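Local coordinates for protein alkaline phosphatase D (Bacillus subtilis, PDB 2YEQ) that hydrolyses phosphate esters, acting as a phosphodiesterase and alkaline phosphatase, at an active site that holds iron and calcium, at residues Lys136-Glu141 with Arg440-Cys445; Asp151-Tyr156 with Ala174-Leu179; Lys453-Val458 with Ile469-Ser474. All blocks are in the same frame, centred on the assembly; numbering follows the deposited sequence.

Contact 1 (Lys136-Glu141 with Arg440-Cys445)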
loop_
_atom_site.group_PDB
_atom_site.type_symbol
_atom_site.label_atom_id
_atom_site.label_comp_id
_atom_site.label_asym_id
_atom_site.label_seq_id
_atom_site.Cartn_x
_atom_site.Cartn_y
_atom_site.Cartn_z
ATOM N N LYS A 136 0.426 -13.900 7.685
ATOM C CA LYS A 136 0.999 -15.191 8.112
ATOM C C LYS A 136 1.491 -15.925 6.880
ATOM O O LYS A 136 2.635 -16.359 6.831
ATOM C CB LYS A 136 -0.038 -16.036 8.836
ATOM C CG LYS A 136 0.567 -17.270 9.510
ATOM C CD LYS A 136 -0.505 -18.092 10.182
ATOM C CE LYS A 136 0.088 -19.267 10.963
ATOM N NZ LYS A 136 0.536 -18.874 12.327
ATOM N N HIS A 137 0.633 -16.023 5.862
ATOM C CA HIS A 137 1.029 -16.624 4.584
ATOM C C HIS A 137 2.122 -15.852 3.852
ATOM O O HIS A 137 3.051 -16.465 3.298
ATOM C CB HIS A 137 -0.189 -16.814 3.668
ATOM C CG HIS A 137 -1.206 -17.768 4.213
ATOM N ND1 HIS A 137 -0.924 -19.101 4.458
ATOM C CD2 HIS A 137 -2.498 -17.584 4.572
ATOM C CE1 HIS A 137 -2.010 -19.698 4.917
ATOM N NE2 HIS A 137 -2.981 -18.800 5.002
ATOM N N MET A 138 2.055 -14.515 3.847
ATOM C CA MET A 138 3.040 -13.757 3.132
ATOM C C MET A 138 4.426 -13.969 3.708
ATOM O O MET A 138 5.404 -14.010 2.963
ATOM C CB MET A 138 2.722 -12.258 3.152
ATOM C CG MET A 138 3.567 -11.445 2.213
ATOM S SD MET A 138 3.366 -9.656 2.418
ATOM C CE MET A 138 1.690 -9.542 1.839
ATOM N N ALA A 139 4.505 -14.079 5.035
ATOM C CA ALA A 139 5.788 -14.227 5.737
ATOM C C ALA A 139 6.511 -15.527 5.333
ATOM O O ALA A 139 7.689 -15.658 5.570
ATOM C CB ALA A 139 5.580 -14.187 7.251
ATOM N N LYS A 140 5.785 -16.475 4.753
ATOM C CA LYS A 140 6.383 -17.740 4.274
ATOM C C LYS A 140 6.803 -17.690 2.793
ATOM O O LYS A 140 7.367 -18.662 2.281
ATOM C CB LYS A 140 5.398 -18.881 4.501
ATOM C CG LYS A 140 5.087 -19.128 5.985
ATOM C CD LYS A 140 3.864 -19.996 6.147
ATOM C CE LYS A 140 3.858 -20.769 7.470
ATOM N NZ LYS A 140 2.467 -21.192 7.836
ATOM N N GLU A 141 6.543 -16.566 2.112
ATOM C CA GLU A 141 6.868 -16.433 0.695
ATOM C C GLU A 141 8.340 -16.144 0.560
ATOM O O GLU A 141 8.961 -15.620 1.474
ATOM C CB GLU A 141 6.086 -15.272 0.013
ATOM C CG GLU A 141 4.554 -15.378 0.044
ATOM C CD GLU A 141 3.960 -16.174 -1.110
ATOM O OE1 GLU A 141 4.719 -16.794 -1.894
ATOM O OE2 GLU A 141 2.724 -16.183 -1.233
ATOM N N ARG A 440 -10.076 -11.957 0.106
ATOM C CA ARG A 440 -8.947 -11.232 0.686
ATOM C C ARG A 440 -7.627 -11.940 0.404
ATOM O O ARG A 440 -7.584 -13.151 0.130
ATOM C CB ARG A 440 -9.149 -11.054 2.187
ATOM C CG ARG A 440 -10.525 -10.539 2.610
ATOM C CD ARG A 440 -10.695 -9.052 2.300
ATOM N NE ARG A 440 -10.875 -8.760 0.872
ATOM C CZ ARG A 440 -11.925 -9.088 0.131
ATOM N NH1 ARG A 440 -12.945 -9.760 0.638
ATOM N NH2 ARG A 440 -11.953 -8.723 -1.150
ATOM N N GLY A 441 -6.548 -11.186 0.472
ATOM C CA GLY A 441 -5.218 -11.704 0.230
ATOM C C GLY A 441 -4.279 -10.603 -0.228
ATOM O O GLY A 441 -4.318 -9.464 0.268
ATOM N N TYR A 442 -3.448 -10.945 -1.199
ATOM C CA TYR A 442 -2.404 -10.070 -1.700
ATOM C C TYR A 442 -1.951 -10.603 -3.049
ATOM O O TYR A 442 -2.463 -11.611 -3.513
ATOM C CB TYR A 442 -1.209 -9.998 -0.734
ATOM C CG TYR A 442 -0.529 -11.326 -0.444
ATOM C CD1 TYR A 442 0.512 -11.806 -1.246
ATOM C CD2 TYR A 442 -0.922 -12.087 0.632
ATOM C CE1 TYR A 442 1.129 -13.028 -0.970
ATOM C CE2 TYR A 442 -0.331 -13.287 0.924
ATOM C CZ TYR A 442 0.682 -13.768 0.116
ATOM O OH TYR A 442 1.261 -14.967 0.451
ATOM N N VAL A 443 -1.058 -9.883 -3.699
ATOM C CA VAL A 443 -0.607 -10.204 -5.054
ATOM C C VAL A 443 0.883 -10.435 -5.019
ATOM O O VAL A 443 1.637 -9.700 -4.375
ATOM C CB VAL A 443 -0.973 -9.086 -6.078
ATOM C CG1 VAL A 443 -0.505 -9.455 -7.458
ATOM C CG2 VAL A 443 -2.472 -8.809 -6.049
ATOM N N ARG A 444 1.319 -11.537 -5.638
ATOM C CA ARG A 444 2.741 -11.851 -5.738
ATOM C C ARG A 444 3.214 -11.719 -7.185
ATOM O O ARG A 444 2.642 -12.334 -8.086
ATOM C CB ARG A 444 2.981 -13.297 -5.260
ATOM C CG ARG A 444 4.433 -13.726 -5.290
ATOM C CD ARG A 444 4.584 -15.183 -4.811
ATOM N NE ARG A 444 3.950 -16.108 -5.728
ATOM C CZ ARG A 444 3.515 -17.338 -5.437
ATOM N NH1 ARG A 444 3.634 -17.859 -4.222
ATOM N NH2 ARG A 444 2.955 -18.068 -6.388
ATOM N N CYS A 445 4.254 -10.933 -7.410
ATOM C CA CYS A 445 4.743 -10.696 -8.755
ATOM C C CYS A 445 6.128 -11.337 -8.949
ATOM O O CYS A 445 7.005 -11.200 -8.103
ATOM C CB CYS A 445 4.783 -9.200 -9.061
ATOM S SG CYS A 445 3.084 -8.497 -9.213
#
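E141 and Y442 reach toward each other tip to tip. Y442 OH donates to E141 OE2 at 2.5 Å, using the anti lone pair of the oxygen. OE2 lies in the plane of the ring, at its edge, while the carboxylate plane stands 86° from the ring plane. R444 NH1 forms a salt bridge with E141 OE1 at 2.8 Å, meeting its syn lone pair, with OE1 in the guanidinium plane. R457 NE adds a second salt bridge, at OE2. The buried carboxylate therefore has a partner at each oxygen, and its rotation is probably fixed.

This is helix-on-sheet packing in a calcineurin-like metallophosphatase fold. Helix 133-138 lies against strand 440-448, and a type I turn from M138 to E141 ends the segment.

The apolar part is a Met-aromatic contact. The M138 chain is extended to SD and bends at chi3 (-68°), which turns CE over the ring. M138 CE sits over one face of the Y442 ring, 3.6 Å from Y442 CG and offset toward the rim. M138 SD is 5.1 Å from the centroid of the Y442 ring. H137 CB comes to the ring edge, 4.0 Å from Y442 OH, while its NE2 bonds to A467 O.

Contact 2 (Asp151-Tyr156 with Ala174-Leu179). With FE (Fe (III) ion), chain B; CA (calcium ion), chain C; NA (sodium ion), chain D; EDO (1,2-ethanediol), chain O.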
loop_
_atom_site.group_PDB
_atom_site.type_symbol
_atom_site.label_atom_id
_atom_site.label_comp_id
_atom_site.label_asym_id
_atom_site.label_seq_id
_atom_site.Cartn_x
_atom_site.Cartn_y
_atom_site.Cartn_z
ATOM N N ASP A 151 -3.902 2.483 3.060
ATOM C CA ASP A 151 -4.839 2.071 4.058
ATOM C C ASP A 151 -4.174 1.030 4.968
ATOM O O ASP A 151 -4.750 0.006 5.281
ATOM C CB ASP A 151 -6.134 1.557 3.452
ATOM C CG ASP A 151 -6.947 2.642 2.733
ATOM O OD1 ASP A 151 -6.489 3.790 2.636
ATOM O OD2 ASP A 151 -8.049 2.287 2.215
ATOM N N TYR A 152 -2.950 1.340 5.373
ATOM C CA TYR A 152 -2.244 0.556 6.376
ATOM C C TYR A 152 -2.909 0.640 7.750
ATOM O O TYR A 152 -2.864 -0.335 8.510
ATOM C CB TYR A 152 -0.810 1.024 6.457
ATOM C CG TYR A 152 0.109 0.160 7.278
ATOM C CD1 TYR A 152 0.136 0.260 8.663
ATOM C CD2 TYR A 152 0.995 -0.734 6.665
ATOM C CE1 TYR A 152 1.012 -0.521 9.433
ATOM C CE2 TYR A 152 1.884 -1.528 7.438
ATOM C CZ TYR A 152 1.877 -1.408 8.820
ATOM O OH TYR A 152 2.727 -2.170 9.583
ATOM N N ILE A 153 -3.482 1.806 8.083
ATOM C CA ILE A 153 -4.430 1.933 9.194
ATOM C C ILE A 153 -5.718 2.550 8.683
ATOM O O ILE A 153 -5.729 3.087 7.577
ATOM C CB ILE A 153 -3.907 2.833 10.345
ATOM C CG1 ILE A 153 -3.697 4.281 9.860
ATOM C CG2 ILE A 153 -2.618 2.255 10.951
ATOM C CD1 ILE A 153 -3.587 5.313 11.005
ATOM N N TYR A 154 -6.792 2.424 9.470
ATOM C CA TYR A 154 -8.038 3.146 9.257
ATOM C C TYR A 154 -8.257 4.011 10.512
ATOM O O TYR A 154 -7.767 3.671 11.603
ATOM C CB TYR A 154 -9.236 2.211 9.015
ATOM C CG TYR A 154 -9.214 1.549 7.645
ATOM C CD1 TYR A 154 -8.235 0.593 7.321
ATOM C CD2 TYR A 154 -10.124 1.912 6.665
ATOM C CE1 TYR A 154 -8.183 -0.001 6.074
ATOM C CE2 TYR A 154 -10.095 1.320 5.391
ATOM C CZ TYR A 154 -9.106 0.379 5.097
ATOM O OH TYR A 154 -9.064 -0.226 3.875
ATOM N N GLU A 155 -9.004 5.095 10.338
ATOM C CA GLU A 155 -9.111 6.166 11.335
ATOM C C GLU A 155 -10.319 6.095 12.236
ATOM O O GLU A 155 -10.417 6.847 13.226
ATOM C CB GLU A 155 -9.077 7.520 10.609
ATOM C CG GLU A 155 -10.431 7.955 9.986
ATOM C CD GLU A 155 -10.648 7.427 8.570
ATOM O OE1 GLU A 155 -9.930 6.479 8.162
ATOM O OE2 GLU A 155 -11.566 7.935 7.874
ATOM N N TYR A 156 -11.254 5.217 11.902
ATOM C CA TYR A 156 -12.556 5.182 12.533
ATOM C C TYR A 156 -12.554 4.826 14.022
ATOM O O TYR A 156 -11.599 4.251 14.539
ATOM C CB TYR A 156 -13.465 4.201 11.804
ATOM C CG TYR A 156 -13.730 4.597 10.368
ATOM C CD1 TYR A 156 -14.579 5.654 10.074
ATOM C CD2 TYR A 156 -13.116 3.931 9.307
ATOM C CE1 TYR A 156 -14.815 6.037 8.768
ATOM C CE2 TYR A 156 -13.334 4.311 8.004
ATOM C CZ TYR A 156 -14.167 5.372 7.737
ATOM O OH TYR A 156 -14.388 5.751 6.439
ATOM N N ALA A 174 -12.089 6.179 19.823
ATOM C CA ALA A 174 -12.906 6.980 18.910
ATOM C C ALA A 174 -12.067 7.398 17.727
ATOM O O ALA A 174 -10.850 7.226 17.718
ATOM C CB ALA A 174 -13.465 8.251 19.628
ATOM N N GLU A 175 -12.719 7.999 16.737
ATOM C CA GLU A 175 -12.018 8.478 15.552
ATOM C C GLU A 175 -10.800 9.285 15.939
ATOM O O GLU A 175 -10.889 10.205 16.766
ATOM C CB GLU A 175 -12.948 9.313 14.649
ATOM C CG GLU A 175 -12.226 9.810 13.377
ATOM C CD GLU A 175 -13.129 10.520 12.366
ATOM O OE1 GLU A 175 -14.308 10.758 12.676
ATOM O OE2 GLU A 175 -12.655 10.869 11.255
ATOM N N ILE A 176 -9.675 8.968 15.297
ATOM C CA ILE A 176 -8.390 9.495 15.659
ATOM C C ILE A 176 -8.101 10.879 15.067
ATOM O O ILE A 176 -8.313 11.113 13.876
ATOM C CB ILE A 176 -7.259 8.489 15.337
ATOM C CG1 ILE A 176 -7.175 8.164 13.835
ATOM C CG2 ILE A 176 -7.517 7.204 16.141
ATOM C CD1 ILE A 176 -6.049 7.090 13.501
ATOM N N ILE A 177 -7.631 11.790 15.921
ATOM C CA ILE A 177 -7.452 13.202 15.562
ATOM C C ILE A 177 -6.079 13.712 15.899
ATOM O O ILE A 177 -5.444 14.366 15.078
ATOM C CB ILE A 177 -8.478 14.097 16.302
ATOM C CG1 ILE A 177 -9.905 13.674 15.945
ATOM C CG2 ILE A 177 -8.218 15.595 15.997
ATOM C CD1 ILE A 177 -10.202 13.743 14.466
ATOM N N THR A 178 -5.614 13.446 17.111
ATOM C CA THR A 178 -4.333 13.987 17.578
ATOM C C THR A 178 -3.175 13.054 17.267
ATOM O O THR A 178 -3.368 11.866 16.962
ATOM C CB THR A 178 -4.339 14.143 19.101
ATOM O OG1 THR A 178 -4.470 12.855 19.664
ATOM C CG2 THR A 178 -5.517 15.016 19.588
ATOM N N LEU A 179 -1.969 13.575 17.389
ATOM C CA LEU A 179 -0.769 12.788 17.235
ATOM C C LEU A 179 -0.808 11.528 18.097
ATOM O O LEU A 179 -0.497 10.426 17.618
ATOM C CB LEU A 179 0.472 13.621 17.523
ATOM C CG LEU A 179 1.836 12.922 17.433
ATOM C CD1 LEU A 179 2.123 12.333 16.041
ATOM C CD2 LEU A 179 2.929 13.881 17.863
HETATM FE FE FE B . -9.206 0.485 2.015
HETATM CA CA CA C . -8.157 3.847 0.244
HETATM NA NA NA D . -14.339 11.208 9.832
HETATM C C1 EDO O . -6.563 13.305 22.544
HETATM O O1 EDO O . -7.536 12.256 22.371
HETATM C C2 EDO O . -5.146 12.735 22.642
HETATM O O2 EDO O . -4.164 13.765 22.475
HETATM O O HOH W 1 -13.758 9.296 8.797
HETATM O O HOH W 2 -14.942 13.115 10.774
HETATM O O HOH W 3 -15.604 11.642 7.977
HETATM O O HOH W 4 -6.268 2.150 -0.160
#
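E155 and E175 lie side by side and point the same way, although both carry carboxylates. Their OE2 atoms are 4.6 Å apart. A sodium ion and a water join them. E175 OE2 binds the sodium at 2.2 Å. A water on that ion donates to E155 OE2. The cation would probably offset part of the like charge. E214 and Q517 complete the sodium site, R234 is a partner of the E175 carboxylate, and H211 is one of E155.

Both segments belong to the long connection between strand 145-148 and helix 179-190 of the metallophosphatase fold. Its start carries active-site ligands. D151 OD2 bridges the two metals, binding the iron and, at 2.5 Å, the calcium. Y154 OH binds the iron at 2.0 Å and is hydrogen-bonded to S412. C124 and H382 also bind the iron; D209, D210 and D380 also bind the calcium.

One backbone bond joins the segments, I176 N to E155 O at 3.1 Å. E175 CA adds a CA-H...O contact to the same oxygen. T178 is the N-cap of helix 179-190.

Apolar contacts lie beside this bond. I176 CG1, set between the backbone N and the carbonyl carbon (chi1 61°), meets E155 CB at 3.8 Å. Beyond it, I176 CD1 meets I153 CD1 at 3.9 Å.

Contact 3 (Lys453-Val458 with Ile469-Ser474). With PE5 (3,6,9,12,15,18,21,24-octaoxahexacosan-1-ol), chain H.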
loop_
_atom_site.group_PDB
_atom_site.type_symbol
_atom_site.label_atom_id
_atom_site.label_comp_id
_atom_site.label_asym_id
_atom_site.label_seq_id
_atom_site.Cartn_x
_atom_site.Cartn_y
_atom_site.Cartn_z
ATOM N N LYS A 453 4.801 -11.898 -14.379
ATOM C CA LYS A 453 3.735 -12.746 -13.886
ATOM C C LYS A 453 3.178 -12.213 -12.566
ATOM O O LYS A 453 3.951 -11.848 -11.676
ATOM C CB LYS A 453 4.238 -14.172 -13.673
ATOM C CG LYS A 453 3.199 -15.084 -13.051
ATOM C CD LYS A 453 3.391 -16.554 -13.444
ATOM C CE LYS A 453 4.702 -17.073 -13.022
ATOM N NZ LYS A 453 4.794 -18.597 -13.128
ATOM N N ALA A 454 1.856 -12.192 -12.470
ATOM C CA ALA A 454 1.135 -11.803 -11.270
ATOM C C ALA A 454 0.304 -12.973 -10.816
ATOM O O ALA A 454 -0.529 -13.469 -11.577
ATOM C CB ALA A 454 0.219 -10.585 -11.558
ATOM N N ASP A 455 0.527 -13.409 -9.576
ATOM C CA ASP A 455 -0.308 -14.392 -8.907
ATOM C C ASP A 455 -1.195 -13.744 -7.848
ATOM O O ASP A 455 -0.685 -13.052 -6.961
ATOM C CB ASP A 455 0.587 -15.422 -8.192
ATOM C CG ASP A 455 1.531 -16.187 -9.154
ATOM O OD1 ASP A 455 1.152 -16.430 -10.316
ATOM O OD2 ASP A 455 2.658 -16.542 -8.734
ATOM N N TYR A 456 -2.498 -14.010 -7.901
ATOM C CA TYR A 456 -3.437 -13.500 -6.925
ATOM C C TYR A 456 -3.607 -14.525 -5.824
ATOM O O TYR A 456 -4.182 -15.592 -6.027
ATOM C CB TYR A 456 -4.773 -13.153 -7.581
ATOM C CG TYR A 456 -4.653 -11.934 -8.486
ATOM C CD1 TYR A 456 -4.116 -12.042 -9.786
ATOM C CD2 TYR A 456 -5.043 -10.674 -8.045
ATOM C CE1 TYR A 456 -3.984 -10.907 -10.614
ATOM C CE2 TYR A 456 -4.922 -9.544 -8.866
ATOM C CZ TYR A 456 -4.391 -9.660 -10.137
ATOM O OH TYR A 456 -4.282 -8.525 -10.933
ATOM N N ARG A 457 -3.088 -14.190 -4.648
ATOM C CA ARG A 457 -3.024 -15.118 -3.525
ATOM C C ARG A 457 -4.124 -14.803 -2.545
ATOM O O ARG A 457 -4.063 -13.771 -1.874
ATOM C CB ARG A 457 -1.663 -14.983 -2.843
ATOM C CG ARG A 457 -0.475 -15.011 -3.780
ATOM C CD ARG A 457 -0.072 -16.466 -4.122
ATOM N NE ARG A 457 0.611 -17.106 -3.006
ATOM C CZ ARG A 457 0.467 -18.376 -2.614
ATOM N NH1 ARG A 457 -0.341 -19.218 -3.240
ATOM N NH2 ARG A 457 1.165 -18.815 -1.579
ATOM N N VAL A 458 -5.127 -15.671 -2.448
ATOM C CA VAL A 458 -6.329 -15.352 -1.702
ATOM C C VAL A 458 -6.800 -16.447 -0.737
ATOM O O VAL A 458 -6.308 -17.586 -0.767
ATOM C CB VAL A 458 -7.467 -14.977 -2.691
ATOM C CG1 VAL A 458 -6.982 -13.908 -3.664
ATOM C CG2 VAL A 458 -7.956 -16.211 -3.452
ATOM N N ILE A 469 -4.346 -20.377 2.048
ATOM C CA ILE A 469 -4.165 -19.478 0.908
ATOM C C ILE A 469 -3.981 -20.298 -0.387
ATOM O O ILE A 469 -3.445 -21.403 -0.345
ATOM C CB ILE A 469 -2.983 -18.531 1.132
ATOM C CG1 ILE A 469 -3.095 -17.300 0.214
ATOM C CG2 ILE A 469 -1.646 -19.248 0.937
ATOM C CD1 ILE A 469 -2.336 -16.093 0.740
ATOM N N SER A 470 -4.476 -19.788 -1.513
ATOM C CA SER A 470 -4.264 -20.417 -2.832
ATOM C C SER A 470 -4.074 -19.337 -3.865
ATOM O O SER A 470 -4.503 -18.195 -3.675
ATOM C CB SER A 470 -5.476 -21.229 -3.276
ATOM O OG SER A 470 -6.106 -21.865 -2.200
ATOM N N THR A 471 -3.448 -19.704 -4.969
ATOM C CA THR A 471 -3.375 -18.835 -6.123
ATOM C C THR A 471 -4.704 -18.982 -6.885
ATOM O O THR A 471 -4.990 -20.036 -7.468
ATOM C CB THR A 471 -2.153 -19.158 -6.954
ATOM O OG1 THR A 471 -0.977 -18.965 -6.141
ATOM C CG2 THR A 471 -2.056 -18.275 -8.205
ATOM N N ARG A 472 -5.551 -17.956 -6.808
ATOM C CA ARG A 472 -6.831 -17.945 -7.517
ATOM C C ARG A 472 -6.604 -17.926 -9.019
ATOM O O ARG A 472 -7.338 -18.540 -9.800
ATOM C CB ARG A 472 -7.687 -16.706 -7.136
ATOM C CG ARG A 472 -8.968 -16.540 -7.973
ATOM C CD ARG A 472 -9.894 -17.652 -7.682
ATOM N NE ARG A 472 -11.134 -17.669 -8.438
ATOM C CZ ARG A 472 -11.263 -18.055 -9.707
ATOM N NH1 ARG A 472 -10.208 -18.400 -10.441
ATOM N NH2 ARG A 472 -12.463 -18.078 -10.253
ATOM N N ALA A 473 -5.600 -17.182 -9.424
ATOM C CA ALA A 473 -5.344 -17.006 -10.807
ATOM C C ALA A 473 -3.998 -16.398 -10.966
ATOM O O ALA A 473 -3.488 -15.693 -10.066
ATOM C CB ALA A 473 -6.427 -16.120 -11.453
ATOM N N SER A 474 -3.420 -16.676 -12.125
ATOM C CA SER A 474 -2.114 -16.193 -12.477
ATOM C C SER A 474 -2.155 -15.668 -13.911
ATOM O O SER A 474 -2.752 -16.314 -14.806
ATOM C CB SER A 474 -1.088 -17.322 -12.328
ATOM O OG SER A 474 0.204 -16.892 -12.771
HETATM C C48 PE5 H . 4.987 -18.567 -9.181
HETATM C C50 PE5 H . 6.101 -19.318 -9.894
HETATM O O1 PE5 H . 6.409 -18.654 -11.126
HETATM C C1 PE5 H . 7.798 -18.569 -11.455
HETATM C C2 PE5 H . 8.049 -17.549 -12.568
HETATM O O2 PE5 H . 8.044 -18.187 -13.844
HETATM C C3 PE5 H . 7.783 -17.363 -14.988
HETATM C C4 PE5 H . 7.527 -18.274 -16.189
HETATM O O3 PE5 H . 6.148 -18.258 -16.597
HETATM C C5 PE5 H . 5.510 -19.514 -16.371
HETATM C C6 PE5 H . 4.057 -19.558 -16.789
HETATM O O4 PE5 H . 3.388 -20.578 -16.036
HETATM C C7 PE5 H . 2.693 -20.068 -14.906
HETATM C C8 PE5 H . 2.273 -21.130 -13.918
HETATM O O5 PE5 H . 2.262 -20.563 -12.600
HETATM C C9 PE5 H . 0.940 -20.200 -12.214
#
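D455 and S474 face each other in a non-hydrogen-bonded pair of an antiparallel hairpin. S474 OG donates to D455 OD1 at 2.7 Å, nearly along its C-O axis. On the same face R457 NH1 gives a bond of 3.0 Å to T471 OG1, which lies 24° out of the guanidinium plane. The R457 chain bends at chi2 and chi3 and crosses I469 at about a right angle, with R457 NH2 3.8 Å from I469 CG2. V458, on the other face, packs its CG2 on R472 CB at 3.7 Å.

The backbone sets these pairs. V458 and S470 exchange two bonds. A beta bulge follows: R472 and A473 together stand opposite Y456. R472 N donates to Y456 O at 2.8 Å, and Y456 N donates to A473 O at 2.9 Å.

Farther out, R457 NE is held by E141, D455 OD2 by R444 and R472 NE by D418. K453 NZ donates to a bound polyether, at 2.6 Å to its O1. An alanine in place of R457 would probably leave T471 OG1 without this donor and E141 without one of its positive mates.

Strand 451-459 lies between strands 440-448 and 470-477, and strand 484-489 closes the sheet. Y456, V458 and A473 point to the face whose side chains touch strands 433-437 and 384-390 of a second sheet.

Contacts 1 and 3 hold the same sheet. Strands 440-448 and 451-459 are neighbours in it, and the contact centres lie about 9 Å apart. They touch directly: Y442 CE2 packs on I469 CD1 at 3.5 Å. Contact 1 is buried and ties a helix and the turn after it to the sheet through a carboxylate shared by a tyrosine and an arginine, and a Met-aromatic contact. Contact 3 is only partly buried, near the sheet's edge, and is mainly backbone pairing. Contact 2 is also largely buried, but joins loop to loop by one backbone bond and apolar packing, with metal ions bound beside it. It is nested in the chain loop of contact 1, their centres about 25 Å apart.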